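Side-chain contacts in ferric iron-binding protein HitA (Pseudomonas aeruginosa PAO1, PDB 6IWF), which binds ferric iron as a solute-binding protein, probably of the periplasm, and has been linked to gallium internalization in this bacterium: residues 32-35 / 40-43; 147-152 / 285-290; 116-121 / 188-193; 74-77 / 81-84. All coordinates share one frame; numbering follows the deposited sequence.

Contact 1 of 4, residues 32-35 / 40-43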
ATOM      1  N   LYS A  32     -12.331  -0.828  19.100  1.00 13.57           N
ATOM      2  CA  LYS A  32     -11.032  -0.628  19.730  1.00 13.17           C
ATOM      3  C   LYS A  32      -9.948  -0.898  18.690  1.00 16.98           C
ATOM      4  O   LYS A  32     -10.076  -1.835  17.901  1.00 17.77           O
ATOM      5  CB  LYS A  32     -10.886  -1.579  20.920  1.00 18.27           C
ATOM      6  CG  LYS A  32      -9.597  -1.462  21.697  1.00 28.75           C
ATOM      7  CD  LYS A  32      -9.458  -2.632  22.670  1.00 31.77           C
ATOM      8  CE  LYS A  32      -8.295  -2.414  23.634  1.00 37.42           C
ATOM      9  NZ  LYS A  32      -7.103  -1.834  22.945  1.00 38.60           N
ATOM     10  N   ILE A  33      -8.894  -0.075  18.675  1.00 15.94           N
ATOM     11  CA  ILE A  33      -7.869  -0.147  17.626  1.00 16.89           C
ATOM     12  C   ILE A  33      -6.521  -0.510  18.235  1.00 22.25           C
ATOM     13  O   ILE A  33      -6.002   0.209  19.098  1.00 21.48           O
ATOM     14  CB  ILE A  33      -7.748   1.161  16.827  1.00 20.33           C
ATOM     15  CG1 ILE A  33      -9.084   1.523  16.182  1.00 19.05           C
ATOM     16  CG2 ILE A  33      -6.642   1.027  15.752  1.00 14.19           C
ATOM     17  CD1 ILE A  33      -9.020   2.752  15.306  1.00 20.54           C
ATOM     18  N   ARG A  34      -5.941  -1.606  17.749  1.00 15.45           N
ATOM     19  CA  ARG A  34      -4.565  -1.987  18.044  1.00 15.44           C
ATOM     20  C   ARG A  34      -3.713  -1.551  16.856  1.00 19.94           C
ATOM     21  O   ARG A  34      -3.847  -2.090  15.754  1.00 14.70           O
ATOM     22  CB  ARG A  34      -4.464  -3.489  18.294  1.00 16.84           C
ATOM     23  CG  ARG A  34      -3.237  -3.916  19.096  1.00 24.01           C
ATOM     24  CD  ARG A  34      -2.056  -4.198  18.193  1.00 25.66           C
ATOM     25  NE  ARG A  34      -1.005  -4.947  18.880  1.00 32.34           N
ATOM     26  CZ  ARG A  34       0.015  -4.381  19.519  1.00 37.11           C
ATOM     27  NH1 ARG A  34       0.930  -5.137  20.118  1.00 32.98           N
ATOM     28  NH2 ARG A  34       0.119  -3.059  19.562  1.00 37.16           N
ATOM     29  N   LYS A  35      -2.863  -0.550  17.068  1.00 20.89           N
ATOM     30  CA  LYS A  35      -2.058   0.006  15.995  1.00 16.92           C
ATOM     31  C   LYS A  35      -0.732  -0.733  15.892  1.00 16.94           C
ATOM     32  O   LYS A  35      -0.099  -1.036  16.907  1.00 18.83           O
ATOM     33  CB  LYS A  35      -1.807   1.496  16.237  1.00 20.69           C
ATOM     34  CG  LYS A  35      -1.057   2.163  15.116  1.00 19.40           C
ATOM     35  CD  LYS A  35      -1.933   2.340  13.881  1.00 16.60           C
ATOM     36  CE  LYS A  35      -1.120   2.840  12.703  1.00 19.74           C
ATOM     37  NZ  LYS A  35      -0.495   1.727  11.924  1.00 17.09           N
ATOM     38  N   GLN A  40       4.185  -6.836  11.800  1.00 10.98           N
ATOM     39  CA  GLN A  40       4.093  -7.013  13.244  1.00 15.84           C
ATOM     40  C   GLN A  40       2.708  -7.514  13.631  1.00 15.52           C
ATOM     41  O   GLN A  40       2.572  -8.435  14.446  1.00 16.08           O
ATOM     42  CB  GLN A  40       4.424  -5.691  13.945  1.00 19.69           C
ATOM     43  CG  GLN A  40       3.965  -5.575  15.386  1.00 24.52           C
ATOM     44  CD  GLN A  40       3.728  -4.124  15.816  1.00 30.08           C
ATOM     45  OE1 GLN A  40       4.279  -3.180  15.231  1.00 30.33           O
ATOM     46  NE2 GLN A  40       2.894  -3.944  16.837  1.00 36.11           N
ATOM     47  N   LEU A  41       1.666  -6.949  13.016  1.00 13.37           N
ATOM     48  CA  LEU A  41       0.308  -7.377  13.343  1.00 12.68           C
ATOM     49  C   LEU A  41       0.035  -8.786  12.834  1.00 13.40           C
ATOM     50  O   LEU A  41      -0.575  -9.595  13.543  1.00 12.21           O
ATOM     51  CB  LEU A  41      -0.706  -6.389  12.776  1.00  8.04           C
ATOM     52  CG  LEU A  41      -0.672  -5.015  13.450  1.00 11.43           C
ATOM     53  CD1 LEU A  41      -1.509  -4.044  12.631  1.00 10.78           C
ATOM     54  CD2 LEU A  41      -1.191  -5.124  14.869  1.00 14.56           C
ATOM     55  N   ALA A  42       0.479  -9.104  11.613  1.00 11.72           N
ATOM     56  CA  ALA A  42       0.281 -10.458  11.100  1.00 11.01           C
ATOM     57  C   ALA A  42       1.039 -11.477  11.948  1.00 14.94           C
ATOM     58  O   ALA A  42       0.528 -12.570  12.225  1.00 16.51           O
ATOM     59  CB  ALA A  42       0.704 -10.535   9.634  1.00 13.96           C
ATOM     60  N   SER A  43       2.249 -11.125  12.398  1.00 14.74           N
ATOM     61  CA  SER A  43       2.989 -12.022  13.283  1.00 17.24           C
ATOM     62  C   SER A  43       2.307 -12.159  14.634  1.00 16.11           C
ATOM     63  O   SER A  43       2.276 -13.253  15.204  1.00 17.23           O
ATOM     64  CB  SER A  43       4.423 -11.534  13.468  1.00 12.82           C
ATOM     65  OG  SER A  43       5.122 -11.636  12.244  1.00 15.71           O
TER
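Arg34 meets Gln40 and Leu41 where strand 30-35 passes through a short turn into helix 38-48, a strand-turn-helix unit near the iron site. The closest approach is apolar: Leu41 CD2 lies 3.6 Å from Arg34 CD and touches NE next, meeting the guanidinium obliquely. Gln40 comes over one face of that group, its NE2 standing 3.8 Å above the plane and to one side of its centre. The amide and guanidinium planes are 83° apart, and no hydrogen bond joins the two segments.

In the strand, the backbone of Arg34 pairs with Leu7 and Asn9 of the parallel strand 4-9, while the side chains of Arg34 and Leu41 both touch Tyr8, so the contact lies beside the sheet of a periplasmic-binding-protein fold. The arginine chain bends at its second torsion (chi2 -89°), which brings the head group up to the helix, where NE bonds to Gln44 OE1, one turn beyond Gln40. Gln40 OE1 accepts from Gly37 N, and this holds the amide with NE2 toward the arginine. Lys35 points away from the helix, and its NZ bonds to the carbonyl oxygens of Asn9 and Gln11. The Lys35 side chain lies about 6 Å from that of His12, an iron ligand, though no iron is bound in this model.

Contact 2 of 4, residues 147-152 / 285-290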
ATOM      1  N   VAL A 147      10.100  -4.440  -5.462  1.00  3.25           N
ATOM      2  CA  VAL A 147      11.113  -5.423  -5.838  1.00  3.60           C
ATOM      3  C   VAL A 147      10.460  -6.677  -6.402  1.00  3.38           C
ATOM      4  O   VAL A 147      10.916  -7.236  -7.410  1.00  4.07           O
ATOM      5  CB  VAL A 147      12.009  -5.744  -4.628  1.00  3.85           C
ATOM      6  CG1 VAL A 147      13.026  -6.837  -4.988  1.00  3.31           C
ATOM      7  CG2 VAL A 147      12.713  -4.486  -4.174  1.00  5.02           C
ATOM      8  N   ALA A 148       9.380  -7.139  -5.768  1.00  3.15           N
ATOM      9  CA  ALA A 148       8.690  -8.321  -6.263  1.00  4.17           C
ATOM     10  C   ALA A 148       8.195  -8.102  -7.683  1.00  6.04           C
ATOM     11  O   ALA A 148       8.236  -9.017  -8.510  1.00  5.69           O
ATOM     12  CB  ALA A 148       7.521  -8.687  -5.343  1.00  7.16           C
ATOM     13  N   ALA A 149       7.727  -6.887  -7.981  1.00  4.17           N
ATOM     14  CA  ALA A 149       7.287  -6.574  -9.338  1.00  4.70           C
ATOM     15  C   ALA A 149       8.448  -6.625 -10.324  1.00  4.09           C
ATOM     16  O   ALA A 149       8.291  -7.133 -11.440  1.00  6.05           O
ATOM     17  CB  ALA A 149       6.621  -5.198  -9.367  1.00  4.52           C
ATOM     18  N   VAL A 150       9.620  -6.124  -9.939  1.00  2.19           N
ATOM     19  CA  VAL A 150      10.755  -6.184 -10.863  1.00  3.31           C
ATOM     20  C   VAL A 150      11.147  -7.638 -11.121  1.00  4.95           C
ATOM     21  O   VAL A 150      11.426  -8.026 -12.260  1.00  5.07           O
ATOM     22  CB  VAL A 150      11.941  -5.339 -10.346  1.00  3.62           C
ATOM     23  CG1 VAL A 150      13.166  -5.490 -11.262  1.00  4.30           C
ATOM     24  CG2 VAL A 150      11.561  -3.863 -10.250  1.00  3.43           C
ATOM     25  N   ILE A 151      11.164  -8.473 -10.075  1.00  3.52           N
ATOM     26  CA  ILE A 151      11.477  -9.891 -10.279  1.00  4.34           C
ATOM     27  C   ILE A 151      10.488 -10.519 -11.244  1.00  6.78           C
ATOM     28  O   ILE A 151      10.869 -11.257 -12.164  1.00  8.10           O
ATOM     29  CB  ILE A 151      11.481 -10.647  -8.941  1.00  5.52           C
ATOM     30  CG1 ILE A 151      12.644 -10.175  -8.082  1.00  6.30           C
ATOM     31  CG2 ILE A 151      11.588 -12.165  -9.193  1.00  8.96           C
ATOM     32  CD1 ILE A 151      12.591 -10.700  -6.652  1.00  7.79           C
ATOM     33  N   LYS A 152       9.200 -10.220 -11.056  1.00  4.60           N
ATOM     34  CA  LYS A 152       8.151 -10.845 -11.855  1.00  7.56           C
ATOM     35  C   LYS A 152       8.196 -10.385 -13.310  1.00 11.13           C
ATOM     36  O   LYS A 152       7.976 -11.190 -14.230  1.00 10.58           O
ATOM     37  CB  LYS A 152       6.797 -10.536 -11.224  1.00  9.73           C
ATOM     38  CG  LYS A 152       6.209 -11.679 -10.433  1.00 23.40           C
ATOM     39  CD  LYS A 152       5.625 -12.709 -11.385  1.00 26.31           C
ATOM     40  CE  LYS A 152       4.468 -13.450 -10.745  1.00 26.06           C
ATOM     41  NZ  LYS A 152       3.612 -14.112 -11.764  1.00 36.21           N
ATOM     42  N   PRO A 285       1.829  -1.957 -14.862  1.00  7.02           N
ATOM     43  CA  PRO A 285       2.117  -3.342 -15.240  1.00  6.24           C
ATOM     44  C   PRO A 285       0.958  -4.249 -14.852  1.00  6.00           C
ATOM     45  O   PRO A 285       0.191  -3.963 -13.929  1.00  8.07           O
ATOM     46  CB  PRO A 285       3.393  -3.669 -14.441  1.00  8.49           C
ATOM     47  CG  PRO A 285       3.401  -2.680 -13.305  1.00  7.05           C
ATOM     48  CD  PRO A 285       2.730  -1.450 -13.806  1.00  8.08           C
ATOM     49  N   LYS A 286       0.806  -5.339 -15.602  1.00  7.73           N
ATOM     50  CA  LYS A 286      -0.313  -6.259 -15.403  1.00  9.11           C
ATOM     51  C   LYS A 286       0.022  -7.256 -14.289  1.00 12.70           C
ATOM     52  O   LYS A 286       0.251  -8.446 -14.512  1.00 15.63           O
ATOM     53  CB  LYS A 286      -0.640  -6.964 -16.715  1.00 11.99           C
ATOM     54  CG  LYS A 286      -0.945  -6.003 -17.856  1.00 13.49           C
ATOM     55  CD  LYS A 286      -2.285  -5.293 -17.632  1.00 17.41           C
ATOM     56  CE  LYS A 286      -2.782  -4.639 -18.921  1.00 26.26           C
ATOM     57  NZ  LYS A 286      -4.036  -3.856 -18.707  1.00 24.27           N
ATOM     58  N   LEU A 287       0.057  -6.739 -13.055  1.00  9.84           N
ATOM     59  CA  LEU A 287       0.337  -7.541 -11.871  1.00  8.56           C
ATOM     60  C   LEU A 287      -0.785  -7.363 -10.865  1.00 10.71           C
ATOM     61  O   LEU A 287      -1.085  -6.232 -10.474  1.00 11.18           O
ATOM     62  CB  LEU A 287       1.649  -7.153 -11.193  1.00  7.94           C
ATOM     63  CG  LEU A 287       2.919  -7.339 -12.016  1.00 10.38           C
ATOM     64  CD1 LEU A 287       4.064  -6.557 -11.389  1.00 10.43           C
ATOM     65  CD2 LEU A 287       3.249  -8.814 -12.104  1.00 13.12           C
ATOM     66  N   THR A 288      -1.353  -8.465 -10.425  1.00 10.75           N
ATOM     67  CA  THR A 288      -2.395  -8.492  -9.412  1.00 12.61           C
ATOM     68  C   THR A 288      -1.793  -8.744  -8.048  1.00 12.36           C
ATOM     69  O   THR A 288      -0.633  -9.146  -7.925  1.00  9.42           O
ATOM     70  CB  THR A 288      -3.398  -9.596  -9.730  1.00 16.27           C
ATOM     71  OG1 THR A 288      -2.720 -10.856  -9.650  1.00 14.37           O
ATOM     72  CG2 THR A 288      -3.991  -9.406 -11.108  1.00 16.34           C
ATOM     73  N   PRO A 289      -2.568  -8.533  -6.974  1.00 13.36           N
ATOM     74  CA  PRO A 289      -2.100  -8.975  -5.653  1.00 13.01           C
ATOM     75  C   PRO A 289      -1.624 -10.418  -5.644  1.00 10.59           C
ATOM     76  O   PRO A 289      -0.601 -10.734  -5.025  1.00 12.17           O
ATOM     77  CB  PRO A 289      -3.338  -8.771  -4.774  1.00 13.70           C
ATOM     78  CG  PRO A 289      -4.015  -7.595  -5.384  1.00 10.46           C
ATOM     79  CD  PRO A 289      -3.816  -7.748  -6.881  1.00 14.54           C
ATOM     80  N   ALA A 290      -2.331 -11.297  -6.353  1.00 16.05           N
ATOM     81  CA  ALA A 290      -1.945 -12.703  -6.386  1.00 15.19           C
ATOM     82  C   ALA A 290      -0.602 -12.890  -7.082  1.00 16.41           C
ATOM     83  O   ALA A 290       0.196 -13.742  -6.679  1.00 19.33           O
ATOM     84  CB  ALA A 290      -3.038 -13.522  -7.079  1.00 13.10           C
TER
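Leu287 reaches from the loop ahead of helix 289-292 onto helix 141-154 and meets Ala149 and Lys152, residues one turn apart on that helix. The two branches of the leucine divide the work. CD1 is the tight side: it lies 3.5 Å from Ala149 CB and 3.8 Å from Ala149 CA, so this methyl sits down on the helix backbone where a small residue keeps the surface low. The backbones approach to 7.5 Å between the CA atoms of Ala149 and Leu287. With CG anti to the carbonyl carbon (chi1 -62°), the leucine fork is directed at the helix, and Leu153 gives it a further apolar neighbour.

The other branch faces the looser, more exposed side. Leu287 CD2 stands 4.0 Å from Lys152 CB, touching the root of that chain. Lys152 bends at its second torsion (chi2 -77°), and its ammonium group makes a long, weak ion pair with Asp291. No hydrogen bond crosses between the segments, which bury 128 Å² in all. Ala148, next to Ala149, packs instead on Ala298 of helix 296-305. Leu287 thus packs the loop before helix 289-292 on helix 141-154, directly ahead of a capping box: Thr288, at the N-cap, caps a backbone N of that short helix with its side chain, and Asp291 OD2 accepts in return from Thr288 N.

Contact 3 of 4, residues 116-121 / 188-193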
ATOM      1  N   LYS A 116      11.695  16.552 -18.550  1.00 18.90           N
ATOM      2  CA  LYS A 116      12.176  15.826 -19.723  1.00 18.53           C
ATOM      3  C   LYS A 116      13.466  15.060 -19.455  1.00 14.92           C
ATOM      4  O   LYS A 116      13.800  14.154 -20.227  1.00 19.10           O
ATOM      5  CB  LYS A 116      12.371  16.788 -20.902  1.00 21.25           C
ATOM      6  CG  LYS A 116      13.556  17.729 -20.780  1.00 25.37           C
ATOM      7  CD  LYS A 116      13.782  18.484 -22.095  1.00 31.87           C
ATOM      8  CE  LYS A 116      14.803  19.600 -21.949  1.00 37.24           C
ATOM      9  NZ  LYS A 116      16.147  19.098 -21.546  1.00 37.89           N
ATOM     10  N   ASP A 117      14.177  15.376 -18.370  1.00 13.39           N
ATOM     11  CA  ASP A 117      15.442  14.735 -18.023  1.00 13.18           C
ATOM     12  C   ASP A 117      15.299  13.669 -16.941  1.00 10.98           C
ATOM     13  O   ASP A 117      16.310  13.115 -16.504  1.00 10.13           O
ATOM     14  CB  ASP A 117      16.460  15.782 -17.557  1.00 13.65           C
ATOM     15  CG  ASP A 117      16.850  16.757 -18.663  1.00 22.31           C
ATOM     16  OD1 ASP A 117      16.859  16.347 -19.847  1.00 22.38           O
ATOM     17  OD2 ASP A 117      17.139  17.933 -18.340  1.00 21.03           O
ATOM     18  N   LEU A 118      14.079  13.399 -16.480  1.00 11.38           N
ATOM     19  CA  LEU A 118      13.844  12.335 -15.524  1.00 11.18           C
ATOM     20  C   LEU A 118      14.162  10.981 -16.160  1.00  9.86           C
ATOM     21  O   LEU A 118      14.080  10.822 -17.385  1.00 10.81           O
ATOM     22  CB  LEU A 118      12.387  12.376 -15.060  1.00  9.40           C
ATOM     23  CG  LEU A 118      11.985  13.634 -14.281  1.00  9.41           C
ATOM     24  CD1 LEU A 118      10.469  13.728 -14.067  1.00 12.37           C
ATOM     25  CD2 LEU A 118      12.686  13.619 -12.976  1.00 11.72           C
ATOM     26  N   PRO A 119      14.502   9.977 -15.345  1.00  8.36           N
ATOM     27  CA  PRO A 119      14.707   8.634 -15.897  1.00  7.23           C
ATOM     28  C   PRO A 119      13.456   8.157 -16.608  1.00  8.98           C
ATOM     29  O   PRO A 119      12.333   8.399 -16.156  1.00  9.49           O
ATOM     30  CB  PRO A 119      15.006   7.774 -14.666  1.00  9.71           C
ATOM     31  CG  PRO A 119      14.395   8.528 -13.532  1.00 10.94           C
ATOM     32  CD  PRO A 119      14.572   9.983 -13.872  1.00  9.15           C
ATOM     33  N   LYS A 120      13.664   7.452 -17.721  1.00  8.88           N
ATOM     34  CA  LYS A 120      12.543   6.965 -18.517  1.00  9.69           C
ATOM     35  C   LYS A 120      11.869   5.762 -17.872  1.00 10.26           C
ATOM     36  O   LYS A 120      10.661   5.556 -18.052  1.00 10.30           O
ATOM     37  CB  LYS A 120      13.012   6.593 -19.932  1.00 15.48           C
ATOM     38  CG  LYS A 120      13.839   7.660 -20.682  1.00 18.98           C
ATOM     39  CD  LYS A 120      13.525   9.101 -20.274  1.00 24.40           C
ATOM     40  CE  LYS A 120      12.212   9.623 -20.858  1.00 28.41           C
ATOM     41  NZ  LYS A 120      12.052  11.077 -20.549  1.00 31.75           N
ATOM     42  N   SER A 121      12.628   4.975 -17.110  1.00  6.83           N
ATOM     43  CA  SER A 121      12.140   3.757 -16.481  1.00  7.23           C
ATOM     44  C   SER A 121      12.691   3.688 -15.065  1.00  2.82           C
ATOM     45  O   SER A 121      13.782   4.184 -14.803  1.00  4.85           O
ATOM     46  CB  SER A 121      12.601   2.505 -17.262  1.00  6.45           C
ATOM     47  OG  SER A 121      12.269   1.302 -16.584  1.00  5.91           O
ATOM     48  N   VAL A 188      17.338  16.257  -2.027  1.00 13.47           N
ATOM     49  CA  VAL A 188      17.582  15.201  -3.000  1.00 12.45           C
ATOM     50  C   VAL A 188      16.672  15.491  -4.180  1.00  9.32           C
ATOM     51  O   VAL A 188      15.575  16.034  -4.012  1.00  9.28           O
ATOM     52  CB  VAL A 188      17.349  13.787  -2.407  1.00 11.36           C
ATOM     53  CG1 VAL A 188      15.848  13.521  -2.125  1.00  9.22           C
ATOM     54  CG2 VAL A 188      17.941  12.720  -3.325  1.00 10.61           C
ATOM     55  N   ASP A 189      17.147  15.170  -5.395  1.00  8.41           N
ATOM     56  CA  ASP A 189      16.436  15.628  -6.587  1.00  9.54           C
ATOM     57  C   ASP A 189      15.117  14.890  -6.791  1.00  7.73           C
ATOM     58  O   ASP A 189      14.164  15.475  -7.314  1.00  8.47           O
ATOM     59  CB  ASP A 189      17.303  15.461  -7.839  1.00  8.90           C
ATOM     60  CG  ASP A 189      18.523  16.377  -7.849  1.00 16.92           C
ATOM     61  OD1 ASP A 189      18.638  17.261  -6.965  1.00 17.24           O
ATOM     62  OD2 ASP A 189      19.379  16.209  -8.750  1.00 16.35           O
ATOM     63  N   MET A 190      15.040  13.615  -6.410  1.00  6.93           N
ATOM     64  CA  MET A 190      13.834  12.829  -6.647  1.00  7.93           C
ATOM     65  C   MET A 190      13.732  11.728  -5.596  1.00  6.29           C
ATOM     66  O   MET A 190      14.682  11.454  -4.868  1.00  7.77           O
ATOM     67  CB  MET A 190      13.834  12.241  -8.071  1.00 11.07           C
ATOM     68  CG  MET A 190      14.966  11.302  -8.366  1.00 11.80           C
ATOM     69  SD  MET A 190      15.168  11.013 -10.154  1.00 22.54           S
ATOM     70  CE  MET A 190      15.002  12.613 -10.736  1.00 12.38           C
ATOM     71  N   ALA A 191      12.568  11.079  -5.526  1.00  7.34           N
ATOM     72  CA  ALA A 191      12.410   9.953  -4.613  1.00  7.44           C
ATOM     73  C   ALA A 191      11.338   9.008  -5.131  1.00  8.85           C
ATOM     74  O   ALA A 191      10.346   9.447  -5.721  1.00  7.65           O
ATOM     75  CB  ALA A 191      12.045  10.414  -3.190  1.00  8.03           C
ATOM     76  N   LEU A 192      11.558   7.715  -4.892  1.00  5.14           N
ATOM     77  CA  LEU A 192      10.616   6.654  -5.228  1.00  6.25           C
ATOM     78  C   LEU A 192       9.666   6.470  -4.053  1.00  8.38           C
ATOM     79  O   LEU A 192      10.107   6.106  -2.961  1.00  8.23           O
ATOM     80  CB  LEU A 192      11.379   5.360  -5.500  1.00  5.85           C
ATOM     81  CG  LEU A 192      12.355   5.381  -6.677  1.00  7.34           C
ATOM     82  CD1 LEU A 192      13.155   4.102  -6.700  1.00  6.64           C
ATOM     83  CD2 LEU A 192      11.559   5.548  -7.983  1.00  7.60           C
ATOM     84  N   ILE A 193       8.372   6.734  -4.262  1.00  7.41           N
ATOM     85  CA  ILE A 193       7.380   6.726  -3.186  1.00  6.53           C
ATOM     86  C   ILE A 193       6.016   6.373  -3.762  1.00  6.34           C
ATOM     87  O   ILE A 193       5.809   6.375  -4.971  1.00  7.69           O
ATOM     88  CB  ILE A 193       7.263   8.090  -2.460  1.00  8.84           C
ATOM     89  CG1 ILE A 193       6.921   9.191  -3.471  1.00  9.33           C
ATOM     90  CG2 ILE A 193       8.511   8.423  -1.662  1.00 16.59           C
ATOM     91  CD1 ILE A 193       6.239  10.391  -2.841  1.00 17.08           C
TER
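Met190 carries the whole contact from its strand, touching Leu118 and Pro119 of the loop between strands 97-108 and 134-136. Along 188-193, Val188 turns toward helix 176-184, and Asp189 puts OD2 into a salt bridge with Arg133. Met190 then opens the strand and points at the loop. Its CG lies between the backbone N and the carbonyl carbon (chi1 62°), and the chain bends at its last torsion, chi3 44°, which brings CE against Leu118 CD2. Met190 CE is 3.4 Å from Leu118 CD2, tighter than usual van der Waals contact, and the two side chains run alongside each other in opposite senses. The sulfur serves the proline: Met190 SD comes to 3.9 Å from Pro119 CD, at the CD corner of the proline ring, with CE 4.1 Å from the same carbon. All three residues are buried and the contact is apolar throughout. Further along, Ala191 packs on Val183 of helix 176-184, Leu192 on Arg104 and Leu106, and Ile193 on Met180. Strand 190-194 runs between two partners, antiparallel to 97-108 through Ala107 and Val105, and parallel to 134-136 through Gly135. Leu118 rests on Tyr108 and Pro119 on Leu106 and Trp130, so the loop covers the start of the strand.

Contact 4 of 4, residues 74-77 / 81-84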
ATOM      1  N   LEU A  74      -8.060 -16.550   8.128  1.00  8.41           N
ATOM      2  CA  LEU A  74      -9.036 -15.548   7.719  1.00  9.66           C
ATOM      3  C   LEU A  74     -10.365 -16.195   7.345  1.00 10.17           C
ATOM      4  O   LEU A  74     -10.402 -17.219   6.645  1.00 11.27           O
ATOM      5  CB  LEU A  74      -8.497 -14.744   6.532  1.00  8.12           C
ATOM      6  CG  LEU A  74      -7.130 -14.099   6.767  1.00  9.68           C
ATOM      7  CD1 LEU A  74      -6.728 -13.241   5.531  1.00  8.02           C
ATOM      8  CD2 LEU A  74      -7.105 -13.243   8.029  1.00  9.00           C
ATOM      9  N   ALA A  75     -11.458 -15.577   7.796  1.00  9.88           N
ATOM     10  CA  ALA A  75     -12.799 -16.072   7.507  1.00 11.24           C
ATOM     11  C   ALA A  75     -13.206 -15.725   6.080  1.00 14.52           C
ATOM     12  O   ALA A  75     -12.901 -14.640   5.581  1.00 11.96           O
ATOM     13  CB  ALA A  75     -13.805 -15.467   8.489  1.00 11.31           C
ATOM     14  N   LYS A  76     -13.922 -16.643   5.429  1.00 11.15           N
ATOM     15  CA  LYS A  76     -14.505 -16.318   4.132  1.00 11.47           C
ATOM     16  C   LYS A  76     -15.457 -15.132   4.287  1.00 13.26           C
ATOM     17  O   LYS A  76     -16.237 -15.057   5.239  1.00 12.02           O
ATOM     18  CB  LYS A  76     -15.225 -17.550   3.560  1.00 14.21           C
ATOM     19  CG  LYS A  76     -16.473 -17.267   2.710  1.00 23.52           C
ATOM     20  CD  LYS A  76     -16.167 -16.639   1.348  1.00 24.84           C
ATOM     21  CE  LYS A  76     -17.305 -16.913   0.357  1.00 24.84           C
ATOM     22  NZ  LYS A  76     -18.404 -15.900   0.415  1.00 27.45           N
ATOM     23  N   LEU A  77     -15.362 -14.177   3.366  1.00  9.66           N
ATOM     24  CA  LEU A  77     -16.214 -12.996   3.413  1.00  9.88           C
ATOM     25  C   LEU A  77     -17.576 -13.277   2.784  1.00 11.81           C
ATOM     26  O   LEU A  77     -17.703 -14.076   1.853  1.00 12.33           O
ATOM     27  CB  LEU A  77     -15.547 -11.829   2.687  1.00  8.68           C
ATOM     28  CG  LEU A  77     -14.318 -11.243   3.384  1.00  7.92           C
ATOM     29  CD1 LEU A  77     -13.579 -10.311   2.421  1.00  6.91           C
ATOM     30  CD2 LEU A  77     -14.717 -10.509   4.659  1.00  9.47           C
ATOM     31  N   THR A  81     -20.368  -8.895   0.296  1.00 14.24           N
ATOM     32  CA  THR A  81     -19.158  -8.084   0.420  1.00 14.90           C
ATOM     33  C   THR A  81     -18.242  -8.262  -0.785  1.00 11.10           C
ATOM     34  O   THR A  81     -17.732  -7.276  -1.340  1.00 11.55           O
ATOM     35  CB  THR A  81     -18.425  -8.445   1.712  1.00 13.13           C
ATOM     36  OG1 THR A  81     -19.312  -8.233   2.812  1.00 12.15           O
ATOM     37  CG2 THR A  81     -17.188  -7.562   1.892  1.00 11.46           C
ATOM     38  N   LEU A  82     -18.017  -9.514  -1.205  1.00 13.00           N
ATOM     39  CA  LEU A  82     -17.131  -9.759  -2.343  1.00 12.39           C
ATOM     40  C   LEU A  82     -17.658  -9.108  -3.614  1.00 16.71           C
ATOM     41  O   LEU A  82     -16.871  -8.706  -4.482  1.00 12.17           O
ATOM     42  CB  LEU A  82     -16.949 -11.258  -2.557  1.00 13.77           C
ATOM     43  CG  LEU A  82     -16.176 -11.946  -1.431  1.00 13.05           C
ATOM     44  CD1 LEU A  82     -16.388 -13.427  -1.467  1.00 15.62           C
ATOM     45  CD2 LEU A  82     -14.679 -11.602  -1.515  1.00 14.13           C
ATOM     46  N   ALA A  83     -18.978  -8.986  -3.737  1.00 13.03           N
ATOM     47  CA  ALA A  83     -19.560  -8.389  -4.929  1.00 15.15           C
ATOM     48  C   ALA A  83     -19.288  -6.891  -5.030  1.00 17.38           C
ATOM     49  O   ALA A  83     -19.547  -6.298  -6.086  1.00 15.96           O
ATOM     50  CB  ALA A  83     -21.069  -8.656  -4.954  1.00 16.43           C
ATOM     51  N   LEU A  84     -18.769  -6.264  -3.973  1.00 13.30           N
ATOM     52  CA  LEU A  84     -18.540  -4.828  -4.002  1.00 14.14           C
ATOM     53  C   LEU A  84     -17.260  -4.432  -4.735  1.00 12.94           C
ATOM     54  O   LEU A  84     -17.078  -3.238  -4.997  1.00 12.58           O
ATOM     55  CB  LEU A  84     -18.515  -4.277  -2.574  1.00 13.33           C
ATOM     56  CG  LEU A  84     -19.830  -4.396  -1.776  1.00 14.78           C
ATOM     57  CD1 LEU A  84     -19.605  -4.012  -0.331  1.00 17.29           C
ATOM     58  CD2 LEU A  84     -20.940  -3.540  -2.389  1.00 16.32           C
TER
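A local apolar contact joins Leu77, in the loop after helix 63-70, to Leu82 of the short helix 79-82 that follows, with Lys76 at its margin. The evidence is the approach of Leu82 to Leu77, five residues earlier. Leu82 CG comes to 4.2 Å from Leu77 CB, and Leu82 CD1 lies 3.6 Å from Leu77 O, so the leucine meets the other residue at its root and its carbonyl. Lys76 is folded back by bends at its second and fourth torsions (chi2 71°, chi4 87°), and its chain passes obliquely by the same methyl. Its NZ, however, is modelled 2.4 Å from Leu77 O, too close for a normal hydrogen bond, so the exact position of the lysine end, and with it the approach to Leu82 CD1, is doubtful. The two segments share no hydrogen bond, and they bury 180 Å² together.

Leu77 is buried; Lys76, by contrast, is exposed. Leu77 lies against Gln242 and Val245 of helix 238-248, Val231 of strand 224-231 and Ile97 of strand 97-108. Thr81 adds contacts to Ala246 and Ile97, and Lys76 O accepts a hydrogen bond from Gln242 NE2, so helix 238-248 and the two strands flank the turn.

In the fold
Contact 3 is the fully buried one, its three residues all apolar, whereas contacts 1, 2 and 4 each mix a buried residue with an exposed one. Contacts 1 and 3 both reach the same mixed sheet but lie on opposite sides of the chain's centre, with centres about 34 Å apart. Contacts 1 and 4 are local, closing turns of a few residues; contacts 2 and 3 join parts distant in sequence, and their segments alternate along the chain. Contact 1 is the one where polar groups face each other, though without a hydrogen bond, and its Lys35 lies near the iron ligands. Contacts 2, 3 and 4 lie away from that site and rest chiefly on leucine or methionine packing.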